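Long-range contacts in acyl-CoA thioesterase II (Mycobacterium avium subsp. paratuberculosis, PDB 4R9Z), which probably hydrolyses fatty acyl-CoA thioesters to free fatty acid and coenzyme A, using a double hot-dog fold: residues A13-E18 with I42-L47; G21-V26 with F78-L83; T64-P69 with S217-H222; Q74-E79 with V94-D99; M198-L203 with V267-Y272. All coordinates share one frame; numbering follows the deposited sequence.

Interaction 1: residues A13-E18 with I42-L47; sequences ATLELE and ISAQAL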
# COMPACT_ATOMS: atom_id res chain seq x y z
N ALA B 13 23.23 11.58 -8.65
CA ALA B 13 23.62 12.80 -7.95
C ALA B 13 22.46 13.35 -7.11
O ALA B 13 22.63 13.64 -5.93
CB ALA B 13 24.10 13.85 -8.94
N THR B 14 21.29 13.48 -7.72
CA THR B 14 20.12 14.01 -7.02
C THR B 14 19.67 13.07 -5.90
O THR B 14 19.07 13.51 -4.92
CB THR B 14 18.93 14.25 -7.98
OG1 THR B 14 18.64 13.05 -8.71
CG2 THR B 14 19.25 15.38 -8.94
N LEU B 15 19.96 11.78 -6.04
CA LEU B 15 19.60 10.82 -5.02
C LEU B 15 20.52 10.89 -3.81
O LEU B 15 20.20 10.38 -2.75
CB LEU B 15 19.58 9.40 -5.59
CG LEU B 15 18.49 9.19 -6.64
CD1 LEU B 15 18.37 7.73 -7.04
CD2 LEU B 15 17.15 9.72 -6.13
N GLU B 16 21.69 11.51 -3.98
CA GLU B 16 22.55 11.76 -2.83
C GLU B 16 22.09 13.01 -2.11
O GLU B 16 22.50 14.12 -2.44
CB GLU B 16 24.02 11.89 -3.25
CG GLU B 16 24.74 10.55 -3.35
CD GLU B 16 24.60 9.71 -2.09
OE1 GLU B 16 25.13 10.13 -1.04
OE2 GLU B 16 23.95 8.64 -2.16
N LEU B 17 21.23 12.81 -1.12
CA LEU B 17 20.60 13.92 -0.42
C LEU B 17 21.60 14.64 0.45
O LEU B 17 22.56 14.04 0.94
CB LEU B 17 19.46 13.41 0.45
CG LEU B 17 18.47 12.48 -0.25
CD1 LEU B 17 17.43 11.99 0.74
CD2 LEU B 17 17.82 13.19 -1.41
N GLU B 18 21.38 15.94 0.64
CA GLU B 18 22.17 16.70 1.60
C GLU B 18 21.50 16.66 2.96
O GLU B 18 20.35 17.07 3.11
CB GLU B 18 22.34 18.15 1.15
CG GLU B 18 23.42 18.90 1.93
CD GLU B 18 23.25 20.40 1.87
OE1 GLU B 18 22.30 20.87 1.19
OE2 GLU B 18 24.06 21.12 2.49
N ILE B 42 10.63 11.67 -6.33
CA ILE B 42 10.50 12.26 -5.01
C ILE B 42 10.30 11.17 -3.96
O ILE B 42 10.75 11.32 -2.83
CB ILE B 42 9.35 13.29 -4.95
CG1 ILE B 42 9.48 14.16 -3.70
CG2 ILE B 42 7.99 12.63 -5.02
CD1 ILE B 42 8.69 15.44 -3.77
N SER B 43 9.65 10.07 -4.33
CA SER B 43 9.44 8.97 -3.39
C SER B 43 10.73 8.18 -3.18
O SER B 43 10.95 7.61 -2.12
CB SER B 43 8.33 8.04 -3.87
OG SER B 43 8.75 7.24 -4.97
N ALA B 44 11.57 8.14 -4.21
CA ALA B 44 12.87 7.48 -4.09
C ALA B 44 13.79 8.26 -3.15
O ALA B 44 14.51 7.67 -2.35
CB ALA B 44 13.52 7.35 -5.46
N GLN B 45 13.75 9.58 -3.27
CA GLN B 45 14.51 10.45 -2.39
C GLN B 45 14.03 10.32 -0.95
O GLN B 45 14.83 10.23 -0.02
CB GLN B 45 14.41 11.91 -2.85
CG GLN B 45 15.30 12.24 -4.04
CD GLN B 45 15.24 13.71 -4.43
OE1 GLN B 45 14.20 14.36 -4.27
NE2 GLN B 45 16.34 14.23 -4.94
N ALA B 46 12.71 10.31 -0.77
CA ALA B 46 12.11 10.20 0.55
C ALA B 46 12.46 8.86 1.20
O ALA B 46 12.63 8.78 2.42
CB ALA B 46 10.61 10.37 0.46
N LEU B 47 12.58 7.82 0.38
CA LEU B 47 12.94 6.50 0.88
C LEU B 47 14.38 6.48 1.35
O LEU B 47 14.71 5.85 2.34
CB LEU B 47 12.73 5.44 -0.20
CG LEU B 47 13.10 4.03 0.27
CD1 LEU B 47 12.22 3.57 1.43
CD2 LEU B 47 13.06 3.02 -0.89
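The end of the N-terminal helix 8-15 and the loop that follows it lie against helix 39-52, with the CA atoms of Leu15 and Gln45 nearest each other at 5.7 Å. Helix 39-52 is the central helix of the first hot dog in this double hot-dog thioesterase, the one around which that half's strands curl, and residues 13-18 pack against one of its flanks. The contact turns on Gln45. Its CG sits beside the backbone N (chi1 -78°) and the chain then runs extended, so that the amide reaches the last turn of the short helix. There NE2 donates to Thr14 O over 2.8 Å; the acceptor lies close to the amide plane, whereas the donor stands well above the plane of the Thr14 carbonyl. NE2 also bonds Gln28 O, and OE1 accepts from Gln29 NE2, which fixes the rotation of a buried amide. Two leucines cross the aliphatic part of the same side chain obliquely. Leu15 brings CD2 to within 3.8 Å of Gln45 CG and, more loosely, 4.4 Å of Ala44 CB. Leu17 divides its methyls: CD2 rests 3.8 Å from Gln45 CG and CD1 lies beside the backbone Gln45 O.

Interaction 2: residues G21-V26 with F78-L83; sequences GQWRFV and FEVVDL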
# COMPACT_ATOMS: atom_id res chain seq x y z
N GLY B 21 20.21 18.05 9.04
CA GLY B 21 19.84 17.83 10.43
C GLY B 21 19.83 16.36 10.80
O GLY B 21 20.16 15.50 9.99
N GLN B 22 19.50 16.07 12.05
CA GLN B 22 19.40 14.69 12.48
C GLN B 22 18.26 13.98 11.74
O GLN B 22 18.34 12.79 11.46
CB GLN B 22 19.20 14.61 14.00
CG GLN B 22 19.07 13.20 14.55
CD GLN B 22 20.36 12.40 14.47
OE1 GLN B 22 21.37 12.88 13.96
NE2 GLN B 22 20.32 11.17 14.97
N TRP B 23 17.22 14.73 11.41
CA TRP B 23 16.06 14.15 10.75
C TRP B 23 15.65 14.94 9.51
O TRP B 23 14.49 14.92 9.10
CB TRP B 23 14.88 14.08 11.71
CG TRP B 23 15.15 13.30 12.95
CD1 TRP B 23 15.51 13.79 14.16
CD2 TRP B 23 15.10 11.87 13.09
NE1 TRP B 23 15.67 12.76 15.06
CE2 TRP B 23 15.43 11.57 14.42
CE3 TRP B 23 14.80 10.82 12.21
CZ2 TRP B 23 15.47 10.27 14.91
CZ3 TRP B 23 14.84 9.52 12.70
CH2 TRP B 23 15.18 9.26 14.03
N ARG B 24 16.61 15.62 8.88
CA ARG B 24 16.25 16.54 7.81
C ARG B 24 17.26 16.51 6.68
O ARG B 24 18.47 16.46 6.91
CB ARG B 24 16.11 17.96 8.36
CG ARG B 24 14.85 18.14 9.20
CD ARG B 24 14.57 19.59 9.52
NE ARG B 24 13.56 19.71 10.56
CZ ARG B 24 12.26 19.86 10.32
NH1 ARG B 24 11.80 19.90 9.08
NH2 ARG B 24 11.41 19.96 11.34
N PHE B 25 16.73 16.50 5.47
CA PHE B 25 17.52 16.37 4.25
C PHE B 25 16.97 17.31 3.19
O PHE B 25 15.80 17.70 3.23
CB PHE B 25 17.50 14.93 3.72
CG PHE B 25 17.90 13.90 4.73
CD1 PHE B 25 16.98 13.39 5.63
CD2 PHE B 25 19.20 13.42 4.77
CE1 PHE B 25 17.35 12.44 6.56
CE2 PHE B 25 19.58 12.47 5.70
CZ PHE B 25 18.65 11.98 6.59
N VAL B 26 17.81 17.66 2.23
CA VAL B 26 17.35 18.42 1.08
C VAL B 26 17.69 17.63 -0.18
O VAL B 26 18.80 17.10 -0.31
CB VAL B 26 17.98 19.83 1.02
CG1 VAL B 26 17.36 20.66 -0.10
CG2 VAL B 26 17.83 20.54 2.36
N PHE B 78 13.07 17.29 2.99
CA PHE B 78 12.52 16.06 3.56
C PHE B 78 12.69 16.02 5.07
O PHE B 78 13.81 16.01 5.58
CB PHE B 78 13.20 14.83 2.95
CG PHE B 78 13.00 14.69 1.47
CD1 PHE B 78 13.81 15.37 0.58
CD2 PHE B 78 12.00 13.86 0.97
CE1 PHE B 78 13.63 15.24 -0.78
CE2 PHE B 78 11.82 13.73 -0.39
CZ PHE B 78 12.63 14.42 -1.27
N GLU B 79 11.57 15.98 5.79
CA GLU B 79 11.60 15.75 7.23
C GLU B 79 11.29 14.29 7.54
O GLU B 79 10.30 13.74 7.06
CB GLU B 79 10.60 16.66 7.96
CG GLU B 79 10.57 16.43 9.47
CD GLU B 79 9.43 17.15 10.17
OE1 GLU B 79 8.48 17.60 9.49
OE2 GLU B 79 9.48 17.25 11.42
N VAL B 80 12.15 13.67 8.35
CA VAL B 80 11.95 12.29 8.78
C VAL B 80 11.50 12.24 10.24
O VAL B 80 11.96 13.02 11.07
CB VAL B 80 13.23 11.45 8.62
CG1 VAL B 80 12.98 10.00 9.00
CG2 VAL B 80 13.76 11.56 7.21
N VAL B 81 10.57 11.33 10.54
CA VAL B 81 10.07 11.14 11.89
C VAL B 81 10.18 9.67 12.31
O VAL B 81 9.86 8.77 11.54
CB VAL B 81 8.61 11.62 12.01
CG1 VAL B 81 8.03 11.23 13.37
CG2 VAL B 81 8.54 13.12 11.81
N ASP B 82 10.68 9.43 13.52
CA ASP B 82 10.84 8.09 14.06
C ASP B 82 9.51 7.55 14.60
O ASP B 82 9.07 7.93 15.68
CB ASP B 82 11.92 8.10 15.15
CG ASP B 82 12.09 6.76 15.85
OD1 ASP B 82 11.67 5.72 15.30
OD2 ASP B 82 12.68 6.74 16.95
N LEU B 83 8.87 6.67 13.83
CA LEU B 83 7.62 6.03 14.22
C LEU B 83 7.86 4.84 15.13
O LEU B 83 7.09 4.57 16.04
CB LEU B 83 6.83 5.58 12.99
CG LEU B 83 6.48 6.69 12.00
CD1 LEU B 83 5.68 6.13 10.84
CD2 LEU B 83 5.74 7.81 12.70
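Antiparallel pairing joins strand 24-27 to strand 76-85, on the margin of the N-terminal hot-dog sheet. Three backbone hydrogen bonds join residues 21-26 to 78-83. Phe25 and Phe78 form a hydrogen-bonded pair: Phe25 N donates to Phe78 O over 3.0 Å, and Phe78 N returns a bond of 2.8 Å to Phe25 O. Two residues along, just before strand 24-27 begins, Val80 N finds Trp23 O at 2.8 Å, in the carbonyl plane and nearly straight (173°). Arg24 and Glu79, between them, are a non-hydrogen-bonded pair; the main chain of Glu79 is bonded instead to Thr95 of the next strand. The Arg24 and Glu79 side chains run side by side, the guanidinium stacked on the carboxylate with the planes 23° apart. Arg24 NH2 and Glu79 OE2, 3.3 Å apart, make a long, weak ion pair, with the oxygen well out of the guanidinium plane, so no N-H points at it; Glu79 OE1 has its firmer partner in Arg97. Asp82 OD1 is paired with Arg92, and Asp82 CB lies 3.6 Å from Trp23 CH2. Val80 CG1 is 3.8 Å from Trp23 CE3, and its CG2 meets the edge of the Phe25 ring, 3.8 Å from CE1.

Interaction 3: residues T64-P69 with S217-H222; sequences TYFLRP and SAQRDH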
# COMPACT_ATOMS: atom_id res chain seq x y z
N THR B 64 3.63 5.63 -0.19
CA THR B 64 3.82 7.04 -0.50
C THR B 64 2.56 7.67 -1.07
O THR B 64 1.98 7.14 -2.02
CB THR B 64 4.98 7.23 -1.50
OG1 THR B 64 6.13 6.50 -1.05
CG2 THR B 64 5.32 8.70 -1.63
N TYR B 65 2.14 8.80 -0.51
CA TYR B 65 1.05 9.59 -1.08
C TYR B 65 1.60 10.80 -1.80
O TYR B 65 2.37 11.55 -1.22
CB TYR B 65 0.05 10.05 -0.00
CG TYR B 65 -1.12 9.12 0.19
CD1 TYR B 65 -2.05 8.94 -0.82
CD2 TYR B 65 -1.30 8.43 1.37
CE1 TYR B 65 -3.12 8.09 -0.66
CE2 TYR B 65 -2.36 7.58 1.55
CZ TYR B 65 -3.27 7.41 0.53
OH TYR B 65 -4.33 6.56 0.70
N PHE B 66 1.19 11.02 -3.04
CA PHE B 66 1.58 12.23 -3.74
C PHE B 66 0.42 13.20 -3.64
O PHE B 66 -0.66 12.95 -4.17
CB PHE B 66 1.94 11.93 -5.19
CG PHE B 66 2.92 10.82 -5.33
CD1 PHE B 66 4.24 11.00 -4.94
CD2 PHE B 66 2.53 9.59 -5.84
CE1 PHE B 66 5.16 9.97 -5.06
CE2 PHE B 66 3.44 8.56 -5.97
CZ PHE B 66 4.76 8.75 -5.58
N LEU B 67 0.66 14.30 -2.95
CA LEU B 67 -0.43 15.17 -2.52
C LEU B 67 -0.53 16.42 -3.36
O LEU B 67 -1.63 16.84 -3.73
CB LEU B 67 -0.25 15.55 -1.05
CG LEU B 67 -0.16 14.41 -0.04
CD1 LEU B 67 0.08 14.96 1.36
CD2 LEU B 67 -1.42 13.56 -0.09
N ARG B 68 0.61 17.02 -3.63
CA ARG B 68 0.65 18.27 -4.38
C ARG B 68 1.78 18.24 -5.40
O ARG B 68 2.84 17.67 -5.15
CB ARG B 68 0.79 19.45 -3.42
CG ARG B 68 -0.31 20.47 -3.57
CD ARG B 68 -0.96 20.84 -2.24
NE ARG B 68 -0.63 22.21 -1.83
CZ ARG B 68 -1.14 23.30 -2.39
NH1 ARG B 68 -2.01 23.20 -3.39
NH2 ARG B 68 -0.78 24.50 -1.95
N PRO B 69 1.54 18.83 -6.58
CA PRO B 69 2.58 18.90 -7.62
C PRO B 69 3.73 19.81 -7.23
O PRO B 69 3.50 20.94 -6.78
CB PRO B 69 1.83 19.46 -8.83
CG PRO B 69 0.68 20.20 -8.25
CD PRO B 69 0.28 19.46 -7.01
N SER B 217 -2.90 12.64 -16.38
CA SER B 217 -3.05 11.89 -15.15
C SER B 217 -2.13 12.42 -14.06
O SER B 217 -1.14 13.09 -14.34
CB SER B 217 -2.78 10.40 -15.38
OG SER B 217 -1.39 10.15 -15.55
N ALA B 218 -2.46 12.10 -12.81
CA ALA B 218 -1.57 12.39 -11.69
C ALA B 218 -1.53 11.18 -10.78
O ALA B 218 -2.56 10.58 -10.48
CB ALA B 218 -2.04 13.63 -10.93
N GLN B 219 -0.33 10.81 -10.34
CA GLN B 219 -0.20 9.69 -9.43
C GLN B 219 -0.65 10.15 -8.05
O GLN B 219 -0.31 11.25 -7.62
CB GLN B 219 1.24 9.18 -9.40
CG GLN B 219 1.84 9.02 -10.79
CD GLN B 219 3.07 8.15 -10.82
OE1 GLN B 219 3.90 8.21 -9.91
NE2 GLN B 219 3.20 7.34 -11.86
N ARG B 220 -1.41 9.30 -7.36
CA ARG B 220 -1.94 9.67 -6.05
C ARG B 220 -1.21 8.95 -4.94
O ARG B 220 -0.84 9.55 -3.93
CB ARG B 220 -3.44 9.37 -5.99
CG ARG B 220 -4.09 9.73 -4.67
CD ARG B 220 -3.83 11.17 -4.29
NE ARG B 220 -4.60 11.57 -3.11
CZ ARG B 220 -4.63 12.81 -2.63
NH1 ARG B 220 -3.93 13.77 -3.21
NH2 ARG B 220 -5.36 13.09 -1.56
N ASP B 221 -0.97 7.66 -5.12
CA ASP B 221 -0.13 6.94 -4.17
C ASP B 221 0.63 5.78 -4.81
O ASP B 221 0.27 5.28 -5.87
CB ASP B 221 -0.96 6.45 -2.97
CG ASP B 221 -2.16 5.61 -3.35
OD1 ASP B 221 -3.19 6.19 -3.76
OD2 ASP B 221 -2.10 4.37 -3.20
N HIS B 222 1.72 5.38 -4.14
CA HIS B 222 2.59 4.32 -4.61
C HIS B 222 2.99 3.44 -3.43
O HIS B 222 3.37 3.94 -2.37
CB HIS B 222 3.84 4.90 -5.27
CG HIS B 222 4.73 3.87 -5.90
ND1 HIS B 222 4.41 3.23 -7.07
CD2 HIS B 222 5.93 3.38 -5.51
CE1 HIS B 222 5.38 2.39 -7.39
NE2 HIS B 222 6.31 2.46 -6.46
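Asp221 CG takes the crowded place between backbone N and carbonyl carbon (chi1 55°), laying its carboxylate alongside the Tyr65 ring, while His222 CG, anti to its own N (chi1 -174°), carries the imidazole off beside Phe66, whose CE2 lies 3.7 Å from His222 CB. Strands 58-66 and 218-226, antiparallel, join the two hot dogs edge to edge. Thr64 N to His222 O and His222 N to Thr64 O both measure 2.8 Å, and Phe66 N reaches Arg220 O at 2.7 Å. Arg220 and Asp221 form a classic bulge opposite Glu270. The Arg220 chain bends at chi2 (54°), bringing one guanidinium face over Leu67 CD2; its NH1 and NE bond Gln84 and Ser109 of the second subunit. Asp221 OD2 accepts from Trp225 and His63 of that subunit, Tyr65 OH bonds its Ser61, and His222 NE2 bonds Ser199. Asp221 OD1 lies near Glu270 OE1, so one acid may be protonated. With Tyr65, Arg220 and Asp221 bonded to the second subunit, the seam between hot dogs is also dimer interface.

Interaction 4: residues Q74-E79 with V94-D99; sequences QPVDFE and VTARQD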
# COMPACT_ATOMS: atom_id res chain seq x y z
N GLN B 74 12.93 24.19 -7.92
CA GLN B 74 13.33 24.40 -6.54
C GLN B 74 13.57 23.05 -5.88
O GLN B 74 12.91 22.06 -6.21
CB GLN B 74 12.27 25.20 -5.78
CG GLN B 74 11.86 26.49 -6.46
CD GLN B 74 12.98 27.52 -6.52
OE1 GLN B 74 13.45 27.88 -7.60
NE2 GLN B 74 13.41 28.00 -5.36
N PRO B 75 14.54 22.99 -4.94
CA PRO B 75 14.83 21.74 -4.24
C PRO B 75 13.72 21.37 -3.26
O PRO B 75 12.81 22.17 -3.04
CB PRO B 75 16.14 22.04 -3.51
CG PRO B 75 16.18 23.52 -3.38
CD PRO B 75 15.45 24.08 -4.56
N VAL B 76 13.81 20.19 -2.66
CA VAL B 76 12.77 19.69 -1.76
C VAL B 76 13.30 19.36 -0.36
O VAL B 76 14.31 18.68 -0.22
CB VAL B 76 12.09 18.43 -2.36
CG1 VAL B 76 11.12 17.80 -1.37
CG2 VAL B 76 11.41 18.77 -3.68
N ASP B 77 12.58 19.81 0.67
CA ASP B 77 12.96 19.52 2.05
C ASP B 77 12.28 18.26 2.56
O ASP B 77 11.05 18.18 2.57
CB ASP B 77 12.60 20.69 2.98
CG ASP B 77 13.21 22.00 2.54
OD1 ASP B 77 14.39 22.02 2.14
OD2 ASP B 77 12.49 23.03 2.60
N PHE B 78 13.07 17.29 2.99
CA PHE B 78 12.52 16.06 3.56
C PHE B 78 12.69 16.02 5.07
O PHE B 78 13.81 16.01 5.58
CB PHE B 78 13.20 14.83 2.95
CG PHE B 78 13.00 14.69 1.47
CD1 PHE B 78 13.81 15.37 0.58
CD2 PHE B 78 12.00 13.86 0.97
CE1 PHE B 78 13.63 15.24 -0.78
CE2 PHE B 78 11.82 13.73 -0.39
CZ PHE B 78 12.63 14.42 -1.27
N GLU B 79 11.57 15.98 5.79
CA GLU B 79 11.60 15.75 7.23
C GLU B 79 11.29 14.29 7.54
O GLU B 79 10.30 13.74 7.06
CB GLU B 79 10.60 16.66 7.96
CG GLU B 79 10.57 16.43 9.47
CD GLU B 79 9.43 17.15 10.17
OE1 GLU B 79 8.48 17.60 9.49
OE2 GLU B 79 9.48 17.25 11.42
N VAL B 94 8.10 10.19 6.34
CA VAL B 94 8.84 11.21 5.61
C VAL B 94 7.86 12.17 4.98
O VAL B 94 6.95 11.76 4.27
CB VAL B 94 9.76 10.62 4.53
CG1 VAL B 94 10.42 11.74 3.75
CG2 VAL B 94 10.81 9.71 5.16
N THR B 95 8.04 13.46 5.25
CA THR B 95 7.20 14.48 4.65
C THR B 95 8.06 15.36 3.75
O THR B 95 9.07 15.91 4.19
CB THR B 95 6.49 15.33 5.73
OG1 THR B 95 5.66 14.48 6.53
CG2 THR B 95 5.61 16.38 5.08
N ALA B 96 7.69 15.46 2.48
CA ALA B 96 8.44 16.28 1.54
C ALA B 96 7.75 17.63 1.33
O ALA B 96 6.56 17.69 1.04
CB ALA B 96 8.60 15.57 0.22
N ARG B 97 8.52 18.70 1.47
CA ARG B 97 7.97 20.04 1.37
C ARG B 97 8.74 20.95 0.42
O ARG B 97 9.95 20.83 0.26
CB ARG B 97 7.93 20.71 2.74
CG ARG B 97 6.95 20.12 3.73
CD ARG B 97 7.09 20.86 5.04
NE ARG B 97 6.11 20.45 6.03
CZ ARG B 97 6.33 19.56 6.99
NH1 ARG B 97 7.52 18.96 7.09
NH2 ARG B 97 5.36 19.27 7.85
N GLN B 98 7.99 21.85 -0.20
CA GLN B 98 8.55 23.02 -0.86
C GLN B 98 7.88 24.21 -0.19
O GLN B 98 6.68 24.42 -0.35
CB GLN B 98 8.31 23.01 -2.35
CG GLN B 98 9.48 22.50 -3.15
CD GLN B 98 9.13 22.33 -4.61
OE1 GLN B 98 7.97 22.47 -5.00
NE2 GLN B 98 10.13 22.00 -5.42
N ASP B 99 8.68 24.97 0.55
CA ASP B 99 8.17 26.03 1.43
C ASP B 99 7.14 25.47 2.41
O ASP B 99 7.43 24.51 3.13
CB ASP B 99 7.57 27.18 0.61
CG ASP B 99 8.57 28.30 0.36
OD1 ASP B 99 9.34 28.21 -0.62
OD2 ASP B 99 8.59 29.26 1.16
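This is the open-end half of a beta hairpin, strands 76-85 and 89-98 of the N-terminal hot dog, paired antiparallel and lying between strands 24-27 and 101-111. Two hydrogen-bonded pairs flank a non-hydrogen-bonded one. Asp77 and Arg97 exchange bonds, Asp77 N to Arg97 O at 2.9 Å and Arg97 N to Asp77 O at 2.8 Å, and Glu79 and Thr95 do the same through their main chains; all four donors lie in the planes of the carbonyls they meet. Phe78 faces Ala96 between them. On this apolar face, which turns to helix 39-52, Val94 CG1 approaches the Phe78 ring at its edge, 3.8 Å from CD2, and Val76 CG1 sits over one face of that ring, toward its rim, while also touching Ala96 CB at 3.7 Å. The other face is polar. Arg97 stretches out from CG to NE alongside Glu79, pointing the same way, and Thr95 CG2 covers the centre of its guanidinium, whereas Thr95 OG1 turns to Glu105. At the strand ends the extended Gln98 side chain sends NE2 back to Gln74 O in a weak bond; the stronger partner of that amide nitrogen is Asp71 O. The salt bridge on the polar face is directed: Arg97 NH1 donates a hydrogen bond to the anti lone pair of Glu79 OE1 over 2.9 Å, near the guanidinium plane and at an N-H...O angle of 156°.

Interaction 5: residues M198-L203 with V267-Y272; sequences MSAVTL and VKQEMY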
# COMPACT_ATOMS: atom_id res chain seq x y z
N MET B 198 11.94 3.39 -10.39
CA MET B 198 11.52 2.91 -11.70
C MET B 198 10.14 2.24 -11.65
O MET B 198 9.35 2.37 -12.58
CB MET B 198 12.58 1.94 -12.26
CG MET B 198 12.14 0.50 -12.42
SD MET B 198 11.27 0.20 -13.97
CE MET B 198 12.17 1.31 -15.05
N SER B 199 9.85 1.56 -10.55
CA SER B 199 8.56 0.88 -10.37
C SER B 199 7.39 1.86 -10.45
O SER B 199 6.29 1.48 -10.83
CB SER B 199 8.52 0.15 -9.03
OG SER B 199 8.41 1.07 -7.96
N ALA B 200 7.64 3.10 -10.06
CA ALA B 200 6.61 4.12 -10.07
C ALA B 200 6.42 4.78 -11.44
O ALA B 200 5.29 4.91 -11.91
CB ALA B 200 6.91 5.17 -9.01
N VAL B 201 7.51 5.20 -12.06
CA VAL B 201 7.44 6.00 -13.28
C VAL B 201 6.98 5.23 -14.53
O VAL B 201 6.51 5.84 -15.49
CB VAL B 201 8.80 6.66 -13.62
CG1 VAL B 201 9.24 7.58 -12.49
CG2 VAL B 201 9.86 5.59 -13.88
N THR B 202 7.09 3.91 -14.50
CA THR B 202 6.71 3.10 -15.66
C THR B 202 5.29 2.57 -15.57
O THR B 202 4.81 1.88 -16.46
CB THR B 202 7.65 1.91 -15.86
OG1 THR B 202 7.66 1.10 -14.68
CG2 THR B 202 9.04 2.41 -16.16
N LEU B 203 4.62 2.86 -14.48
CA LEU B 203 3.37 2.23 -14.16
C LEU B 203 2.14 2.97 -14.60
O LEU B 203 1.06 2.51 -14.40
CB LEU B 203 3.31 1.91 -12.69
CG LEU B 203 2.68 0.60 -12.39
CD1 LEU B 203 3.32 -0.46 -13.21
CD2 LEU B 203 2.80 0.26 -10.93
N VAL B 267 4.23 -4.40 -6.21
CA VAL B 267 3.94 -2.97 -6.33
C VAL B 267 2.46 -2.69 -6.60
O VAL B 267 1.80 -3.44 -7.33
CB VAL B 267 4.77 -2.34 -7.48
CG1 VAL B 267 4.56 -0.84 -7.52
CG2 VAL B 267 6.24 -2.64 -7.31
N LYS B 268 1.94 -1.63 -5.99
CA LYS B 268 0.60 -1.15 -6.30
C LYS B 268 0.59 0.37 -6.41
O LYS B 268 1.25 1.06 -5.63
CB LYS B 268 -0.40 -1.60 -5.23
CG LYS B 268 -1.85 -1.51 -5.68
CD LYS B 268 -2.22 -2.67 -6.58
CE LYS B 268 -2.44 -3.94 -5.78
NZ LYS B 268 -2.74 -5.11 -6.66
N GLN B 269 -0.17 0.90 -7.37
CA GLN B 269 -0.21 2.34 -7.59
C GLN B 269 -1.61 2.82 -7.94
O GLN B 269 -2.30 2.23 -8.77
CB GLN B 269 0.77 2.74 -8.69
CG GLN B 269 0.82 4.24 -8.95
CD GLN B 269 1.78 4.61 -10.06
OE1 GLN B 269 1.40 5.28 -11.03
NE2 GLN B 269 3.02 4.17 -9.94
N GLU B 270 -2.02 3.92 -7.31
CA GLU B 270 -3.31 4.52 -7.61
C GLU B 270 -3.07 5.88 -8.24
O GLU B 270 -2.25 6.66 -7.76
CB GLU B 270 -4.16 4.64 -6.33
CG GLU B 270 -5.57 5.15 -6.54
CD GLU B 270 -6.36 5.22 -5.24
OE1 GLU B 270 -5.79 5.69 -4.23
OE2 GLU B 270 -7.54 4.81 -5.23
N MET B 271 -3.77 6.16 -9.34
CA MET B 271 -3.58 7.42 -10.03
C MET B 271 -4.90 8.08 -10.41
O MET B 271 -5.91 7.41 -10.65
CB MET B 271 -2.71 7.22 -11.27
CG MET B 271 -3.33 6.39 -12.37
SD MET B 271 -2.08 5.62 -13.42
CE MET B 271 -1.53 4.27 -12.37
N TYR B 272 -4.88 9.41 -10.47
CA TYR B 272 -6.05 10.23 -10.75
C TYR B 272 -6.13 10.68 -12.21
O TYR B 272 -5.15 11.20 -12.76
CB TYR B 272 -6.06 11.45 -9.83
CG TYR B 272 -7.17 12.45 -10.06
CD1 TYR B 272 -8.50 12.09 -9.92
CD2 TYR B 272 -6.88 13.77 -10.39
CE1 TYR B 272 -9.52 13.02 -10.12
CE2 TYR B 272 -7.88 14.70 -10.60
CZ TYR B 272 -9.20 14.32 -10.46
OH TYR B 272 -10.20 15.25 -10.66
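The last turn of helix 188-201 packs on strand 263-272 in the second hot dog, where this helix is the one embraced by the sheet; the CA atoms of Ser199 and Val267 come within 7.2 Å. One polar bond crosses directly. Gln269, with CG anti to the backbone N (chi1 -178°) and the chain extended beyond it, rises from the strand and donates NE2 to Ala200 O over 3.1 Å. The N-H points almost straight at the oxygen (172°), meets it on a lone pair, and the oxygen lies in the amide plane of Gln269. Ala200 O also accepts from Gln219 NE2, while Gln269 NE2 has a weak bond to His222 ND1. Ser199 OG is bonded to Ala196 O and to His222 NE2, and Thr202 OG1 donates to Met198 O. These polar side chains gather in a region that corresponds to the active site in relatives of the TesB type; whether they take part in catalysis is not established. In apolar contact, Leu203 slides past Gln269 and Val267 in the opposite direction, its CD2 4.0 Å from Val267 CG1 and 3.9 Å from Gln269 CB, and Ser199 CB touches the other methyl, Val267 CG2. Two van der Waals contacts pair carbon with a polar atom: Leu203 CB lies 3.6 Å from Gln269 NE2, and Met271, bent at chi3, brings CE 3.7 Å from Leu203 O.

Interactions 1, 2 and 4 cluster in the first hot dog, their centres 10 to 12 Å apart. Interactions 2 and 4 share Phe78 and Glu79, so strand 76-85 is paired along both edges, and the Phe78 ring packs on helix 39-52 of interaction 1. Interaction 3, about 17 Å from interaction 1 between centres, bridges the two halves of the chain; Ser43 touches Thr64 and Phe66, and Ile42 touches Phe66. Interaction 5 lies wholly in the second half, about 10 Å from interaction 3 between centres, with strands 218-226 and 263-272 adjacent. Along the chain interactions 1 and 2 alternate, as do 3 and 5. The two hot-dog halves meet through the strand pair of interaction 3, among other contacts, in the double hot dog.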